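Local coordinates for aminotransferase class I and II (Streptococcus suis 89/1591, PDB 3OP7), which probably transfers amino groups between amino acids and keto acids, with pyridoxal phosphate bound covalently to a lysine of the chain as its cofactor, at residues I134-W140 with R342-V346; P296-Y300 with V311-V315. One frame throughout, in Å; residues are numbered along the deposited sequence.

How the contacts relate
Contact 1 is held by side chains and by a side-chain bond to a backbone carbonyl, whereas contact 2 is a paired hairpin. Contact 1 joins strand 128-135 of the large mixed sheet, with the turn after it, to the smaller antiparallel sheet; contact 2 lies within that smaller sheet, nested along the chain inside the loop closed by contact 1. Their centres lie about 12 Å apart. Strands 309-313 and 345-348 are neighbours, with probable hydrogen bonds from V346 N to V311 O (2.9 Å) and from I313 N to G344 O (3.0 Å). Neither contact includes K222, the lysine that carries the cofactor, and the sulfate of contact 1 probably comes from the crystallisation liquor.

Contact 1 (I134-W140 with R342-V346); sequences IEEENGW and RDGYV. With SO4 (sulfate ion), chain E; EDO (1,2-ethanediol), chain F.
I134 and R342 hold the closest backbone approach, yet their CA atoms are 10.4 Å apart, which rules out strand pairing, so the contact is made through side chains. W140 and Y345 meet as aromatic rings. W140 turns the edge of its six-membered ring toward the face of Y345 in an edge-to-face pair, centroids 5.3 Å apart and planes at 70°, with W140 CZ2 reaching Y345 CE2 at 3.5 Å. The CB of E136 lies over one face of the indole, offset toward the rim. The glutamate runs on extended, CG anti to the backbone N (chi1 -177°), and this carries its carboxylate past the tryptophan to the phenol. Y345 OH donates to E136 OE2 at the edge of the tyrosine ring; the modelled 2.4 Å is very short, and the exact length is doubtful. F310, nearly parallel to the Y345 ring, also packs against it.

R342 runs past the edge of the W140 ring. Its chain bends at chi2 and brings NH2 to I134 O at 3.3 Å, with an N-H...O angle of 157°; the bond lies in the guanidinium plane and meets a carbonyl lone pair.

A sulfate beside the turn accepts from two successive amides of the 3-10 segment, E136 N at 2.8 Å to sulfate O1 and E137 N at 3.2 Å to sulfate O3.

The contact joins strand 128-135 and the turn that follows it to the start of strand 345-348 in this probable fold type I enzyme. Any effect of the phenol on the E136 charge is uncertain, and K312 adds a weak, long ion pair; R342 NH2 bridges the carbonyl of I134 and the side chain of Q133, the residue before it and the stronger partner.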
loop_
_atom_site.group_PDB
_atom_site.type_symbol
_atom_site.label_atom_id
_atom_site.label_comp_id
_atom_site.label_asym_id
_atom_site.label_seq_id
_atom_site.Cartn_x
_atom_site.Cartn_y
_atom_site.Cartn_z
ATOM N N ILE A 134 18.376 -18.218 -12.614
ATOM C CA ILE A 134 17.860 -18.488 -13.932
ATOM C C ILE A 134 19.064 -18.714 -14.849
ATOM O O ILE A 134 20.153 -18.152 -14.610
ATOM C CB ILE A 134 16.920 -17.394 -14.476
ATOM C CG1 ILE A 134 17.665 -16.074 -14.677
ATOM C CG2 ILE A 134 15.670 -17.200 -13.509
ATOM C CD1 ILE A 134 16.729 -14.883 -15.050
ATOM N N GLU A 135 18.854 -19.557 -15.867
ATOM C CA GLU A 135 19.889 -19.957 -16.783
ATOM C C GLU A 135 19.513 -19.699 -18.249
ATOM O O GLU A 135 18.627 -20.344 -18.836
ATOM C CB GLU A 135 20.264 -21.436 -16.565
ATOM C CG GLU A 135 21.133 -21.602 -15.292
ATOM C CD GLU A 135 21.246 -23.035 -14.777
ATOM O OE1 GLU A 135 20.940 -23.966 -15.539
ATOM O OE2 GLU A 135 21.597 -23.203 -13.581
ATOM N N GLU A 136 20.244 -18.758 -18.832
ATOM C CA GLU A 136 19.937 -18.309 -20.160
ATOM C C GLU A 136 20.059 -19.498 -21.094
ATOM O O GLU A 136 19.297 -19.593 -22.043
ATOM C CB GLU A 136 20.891 -17.212 -20.602
ATOM C CG GLU A 136 20.551 -16.661 -21.996
ATOM C CD GLU A 136 21.734 -16.028 -22.644
ATOM O OE1 GLU A 136 22.736 -16.751 -22.763
ATOM O OE2 GLU A 136 21.671 -14.826 -22.996
ATOM N N GLU A 137 20.983 -20.414 -20.791
ATOM C CA GLU A 137 21.214 -21.596 -21.652
ATOM C C GLU A 137 20.026 -22.547 -21.616
ATOM O O GLU A 137 19.909 -23.395 -22.502
ATOM C CB GLU A 137 22.501 -22.375 -21.265
ATOM N N ASN A 138 19.185 -22.428 -20.578
ATOM C CA ASN A 138 17.998 -23.254 -20.422
ATOM C C ASN A 138 16.696 -22.432 -20.501
ATOM O O ASN A 138 15.774 -22.649 -19.713
ATOM C CB ASN A 138 18.103 -24.010 -19.094
ATOM C CG ASN A 138 19.260 -25.021 -19.087
ATOM O OD1 ASN A 138 20.088 -25.046 -18.162
ATOM N ND2 ASN A 138 19.317 -25.850 -20.125
ATOM N N GLY A 139 16.614 -21.515 -21.466
ATOM C CA GLY A 139 15.380 -20.759 -21.685
ATOM C C GLY A 139 15.019 -19.830 -20.539
ATOM O O GLY A 139 13.832 -19.500 -20.315
ATOM N N TRP A 140 16.055 -19.358 -19.851
ATOM C CA TRP A 140 15.940 -18.480 -18.678
ATOM C C TRP A 140 15.215 -19.139 -17.497
ATOM O O TRP A 140 14.741 -18.457 -16.619
ATOM C CB TRP A 140 15.261 -17.120 -18.977
ATOM C CG TRP A 140 16.120 -16.121 -19.754
ATOM C CD1 TRP A 140 15.825 -15.568 -20.964
ATOM C CD2 TRP A 140 17.362 -15.540 -19.343
ATOM N NE1 TRP A 140 16.810 -14.672 -21.339
ATOM C CE2 TRP A 140 17.771 -14.642 -20.367
ATOM C CE3 TRP A 140 18.164 -15.671 -18.212
ATOM C CZ2 TRP A 140 18.950 -13.888 -20.282
ATOM C CZ3 TRP A 140 19.329 -14.919 -18.116
ATOM C CH2 TRP A 140 19.736 -14.066 -19.177
ATOM N N ARG A 342 22.344 -8.723 -14.095
ATOM C CA ARG A 342 22.795 -9.416 -15.308
ATOM C C ARG A 342 23.181 -8.392 -16.359
ATOM O O ARG A 342 22.375 -8.051 -17.240
ATOM C CB ARG A 342 21.693 -10.302 -15.878
ATOM C CG ARG A 342 21.367 -11.538 -15.050
ATOM C CD ARG A 342 22.375 -12.687 -15.295
ATOM N NE ARG A 342 21.888 -13.988 -14.774
ATOM C CZ ARG A 342 21.875 -14.330 -13.493
ATOM N NH1 ARG A 342 22.328 -13.458 -12.578
ATOM N NH2 ARG A 342 21.413 -15.551 -13.113
ATOM N N ASP A 343 24.416 -7.900 -16.279
ATOM C CA ASP A 343 24.894 -6.901 -17.228
ATOM C C ASP A 343 25.084 -7.606 -18.600
ATOM O O ASP A 343 25.133 -8.827 -18.675
ATOM C CB ASP A 343 26.194 -6.265 -16.692
ATOM C CG ASP A 343 26.440 -4.840 -17.212
ATOM O OD1 ASP A 343 25.819 -4.443 -18.224
ATOM O OD2 ASP A 343 27.296 -4.123 -16.625
ATOM N N GLY A 344 25.170 -6.834 -19.675
ATOM C CA GLY A 344 25.200 -7.382 -21.022
ATOM C C GLY A 344 23.834 -7.469 -21.675
ATOM O O GLY A 344 23.755 -7.847 -22.855
ATOM N N TYR A 345 22.782 -7.075 -20.928
ATOM C CA TYR A 345 21.401 -7.142 -21.374
ATOM C C TYR A 345 20.668 -5.851 -21.023
ATOM O O TYR A 345 21.049 -5.128 -20.080
ATOM C CB TYR A 345 20.658 -8.291 -20.655
ATOM C CG TYR A 345 21.217 -9.664 -20.874
ATOM C CD1 TYR A 345 22.294 -10.114 -20.128
ATOM C CD2 TYR A 345 20.667 -10.528 -21.815
ATOM C CE1 TYR A 345 22.815 -11.394 -20.325
ATOM C CE2 TYR A 345 21.212 -11.799 -22.043
ATOM C CZ TYR A 345 22.272 -12.226 -21.280
ATOM O OH TYR A 345 22.841 -13.492 -21.450
ATOM N N VAL A 346 19.541 -5.622 -21.691
ATOM C CA VAL A 346 18.640 -4.515 -21.345
ATOM C C VAL A 346 17.208 -5.058 -21.248
ATOM O O VAL A 346 16.875 -5.972 -21.988
ATOM C CB VAL A 346 18.723 -3.404 -22.422
ATOM C CG1 VAL A 346 20.124 -2.797 -22.458
ATOM C CG2 VAL A 346 18.360 -3.945 -23.822
HETATM S S SO4 E . 23.604 -18.755 -17.728
HETATM O O1 SO4 E . 22.533 -17.720 -17.630
HETATM O O2 SO4 E . 23.915 -19.306 -16.410
HETATM O O3 SO4 E . 23.258 -19.878 -18.626
HETATM O O4 SO4 E . 24.802 -18.089 -18.262
HETATM C C1 EDO F . 9.347 -20.667 -21.843
HETATM O O1 EDO F . 9.240 -19.233 -21.708
HETATM C C2 EDO F . 10.647 -21.199 -21.226
HETATM O O2 EDO F . 11.805 -20.569 -21.812
#

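Contact 2 (P296-Y300 with V311-V315); sequences PLVSY and VKIAV
The Y300 ring is met obliquely by V311, whose CG2 comes to 3.9 Å from Y300 CD2. L285, L288 and I292 of helix 270-294 also pack on this tyrosine, and D289 takes the hydrogen bond of its hydroxyl. The ring reaches this place with CG lodged between the backbone N and the carbonyl carbon (chi1 81°).

On the same face of the sheet V298 and I313 form a non-hydrogen-bonded antiparallel pair. Their side chains lie alongside each other and point the same way, V298 CG1 touching I313 CD1 at 3.6 Å, and L368 of helix 354-368 packs on both. V298 CB also meets V311 CG1 diagonally.

This is a beta hairpin of strands 298-300 and 309-313, forming one side of the four-stranded antiparallel sheet. At its hydrogen-bonded pair, S299 N donates to K312 O at 3.1 Å, and K312 N returns a bond of 2.8 Å to S299 O, nearly in line with the carbonyl.

S299 and K312 occupy the opposite face, where a water links S299 OG to K312 O, giving that carbonyl a second donor. K312 CB lies 3.3 Å from S299 O, and the chain runs out extended from the sheet.

Beyond the strands one more backbone bond follows, A314 N to L297 O at 2.8 Å, before A314 turns the chain as the centre of an inverse gamma turn. V315, which completes that turn, meets L297 CD1 with its CG2.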
loop_
_atom_site.group_PDB
_atom_site.type_symbol
_atom_site.label_atom_id
_atom_site.label_comp_id
_atom_site.label_asym_id
_atom_site.label_seq_id
_atom_site.Cartn_x
_atom_site.Cartn_y
_atom_site.Cartn_z
ATOM N N PRO A 296 22.358 -7.302 -36.038
ATOM C CA PRO A 296 23.335 -8.346 -35.696
ATOM C C PRO A 296 23.958 -8.234 -34.293
ATOM O O PRO A 296 24.507 -9.220 -33.785
ATOM C CB PRO A 296 24.408 -8.205 -36.798
ATOM C CG PRO A 296 24.297 -6.801 -37.264
ATOM C CD PRO A 296 22.888 -6.341 -37.027
ATOM N N LEU A 297 23.851 -7.067 -33.659
ATOM C CA LEU A 297 24.414 -6.865 -32.316
ATOM C C LEU A 297 23.427 -7.186 -31.206
ATOM O O LEU A 297 23.733 -6.969 -30.021
ATOM C CB LEU A 297 24.919 -5.426 -32.146
ATOM C CG LEU A 297 26.113 -5.029 -33.031
ATOM C CD1 LEU A 297 26.583 -3.615 -32.664
ATOM C CD2 LEU A 297 27.253 -6.056 -32.934
ATOM N N VAL A 298 22.231 -7.651 -31.549
ATOM C CA VAL A 298 21.268 -7.982 -30.491
ATOM C C VAL A 298 20.665 -9.340 -30.725
ATOM O O VAL A 298 20.478 -9.752 -31.856
ATOM C CB VAL A 298 20.116 -6.949 -30.364
ATOM C CG1 VAL A 298 20.661 -5.526 -30.428
ATOM C CG2 VAL A 298 19.078 -7.153 -31.462
ATOM N N SER A 299 20.334 -10.025 -29.642
ATOM C CA SER A 299 19.725 -11.344 -29.743
ATOM C C SER A 299 18.962 -11.552 -28.445
ATOM O O SER A 299 19.206 -10.824 -27.463
ATOM C CB SER A 299 20.786 -12.447 -29.988
ATOM O OG SER A 299 21.539 -12.684 -28.803
ATOM N N TYR A 300 18.011 -12.476 -28.443
ATOM C CA TYR A 300 17.309 -12.775 -27.175
ATOM C C TYR A 300 16.629 -14.142 -27.149
ATOM O O TYR A 300 16.567 -14.834 -28.190
ATOM C CB TYR A 300 16.338 -11.643 -26.833
ATOM C CG TYR A 300 14.968 -11.594 -27.492
ATOM C CD1 TYR A 300 14.689 -12.224 -28.704
ATOM C CD2 TYR A 300 13.989 -10.796 -26.961
ATOM C CE1 TYR A 300 13.417 -12.095 -29.316
ATOM C CE2 TYR A 300 12.725 -10.677 -27.556
ATOM C CZ TYR A 300 12.444 -11.324 -28.722
ATOM O OH TYR A 300 11.200 -11.193 -29.315
ATOM N N VAL A 311 17.012 -8.362 -23.636
ATOM C CA VAL A 311 17.693 -8.447 -24.903
ATOM C C VAL A 311 19.194 -8.377 -24.648
ATOM O O VAL A 311 19.686 -7.578 -23.835
ATOM C CB VAL A 311 17.222 -7.288 -25.809
ATOM C CG1 VAL A 311 17.931 -7.272 -27.106
ATOM C CG2 VAL A 311 15.718 -7.371 -26.029
ATOM N N LYS A 312 19.918 -9.268 -25.306
ATOM C CA LYS A 312 21.363 -9.358 -25.147
ATOM C C LYS A 312 22.053 -8.459 -26.164
ATOM O O LYS A 312 21.920 -8.685 -27.363
ATOM C CB LYS A 312 21.814 -10.806 -25.367
ATOM C CG LYS A 312 23.232 -11.081 -24.921
ATOM C CD LYS A 312 23.641 -12.493 -25.310
ATOM C CE LYS A 312 24.875 -12.985 -24.554
ATOM N NZ LYS A 312 24.960 -14.480 -24.655
ATOM N N ILE A 313 22.804 -7.473 -25.680
ATOM C CA ILE A 313 23.510 -6.514 -26.538
ATOM C C ILE A 313 24.992 -6.896 -26.610
ATOM O O ILE A 313 25.699 -6.805 -25.605
ATOM C CB ILE A 313 23.358 -5.041 -25.984
ATOM C CG1 ILE A 313 21.903 -4.673 -25.753
ATOM C CG2 ILE A 313 24.040 -4.024 -26.943
ATOM C CD1 ILE A 313 21.009 -4.701 -26.977
ATOM N N ALA A 314 25.451 -7.340 -27.786
ATOM C CA ALA A 314 26.861 -7.724 -28.025
ATOM C C ALA A 314 27.812 -6.527 -28.226
ATOM O O ALA A 314 28.454 -6.380 -29.290
ATOM C CB ALA A 314 26.960 -8.703 -29.227
ATOM N N VAL A 315 27.901 -5.686 -27.191
ATOM C CA VAL A 315 28.788 -4.519 -27.146
ATOM C C VAL A 315 29.516 -4.530 -25.800
ATOM O O VAL A 315 28.900 -4.744 -24.743
ATOM C CB VAL A 315 27.998 -3.188 -27.276
ATOM C CG1 VAL A 315 28.961 -1.982 -27.144
ATOM C CG2 VAL A 315 27.243 -3.150 -28.619
HETATM O O HOH W 1 23.556 -10.411 -28.855
#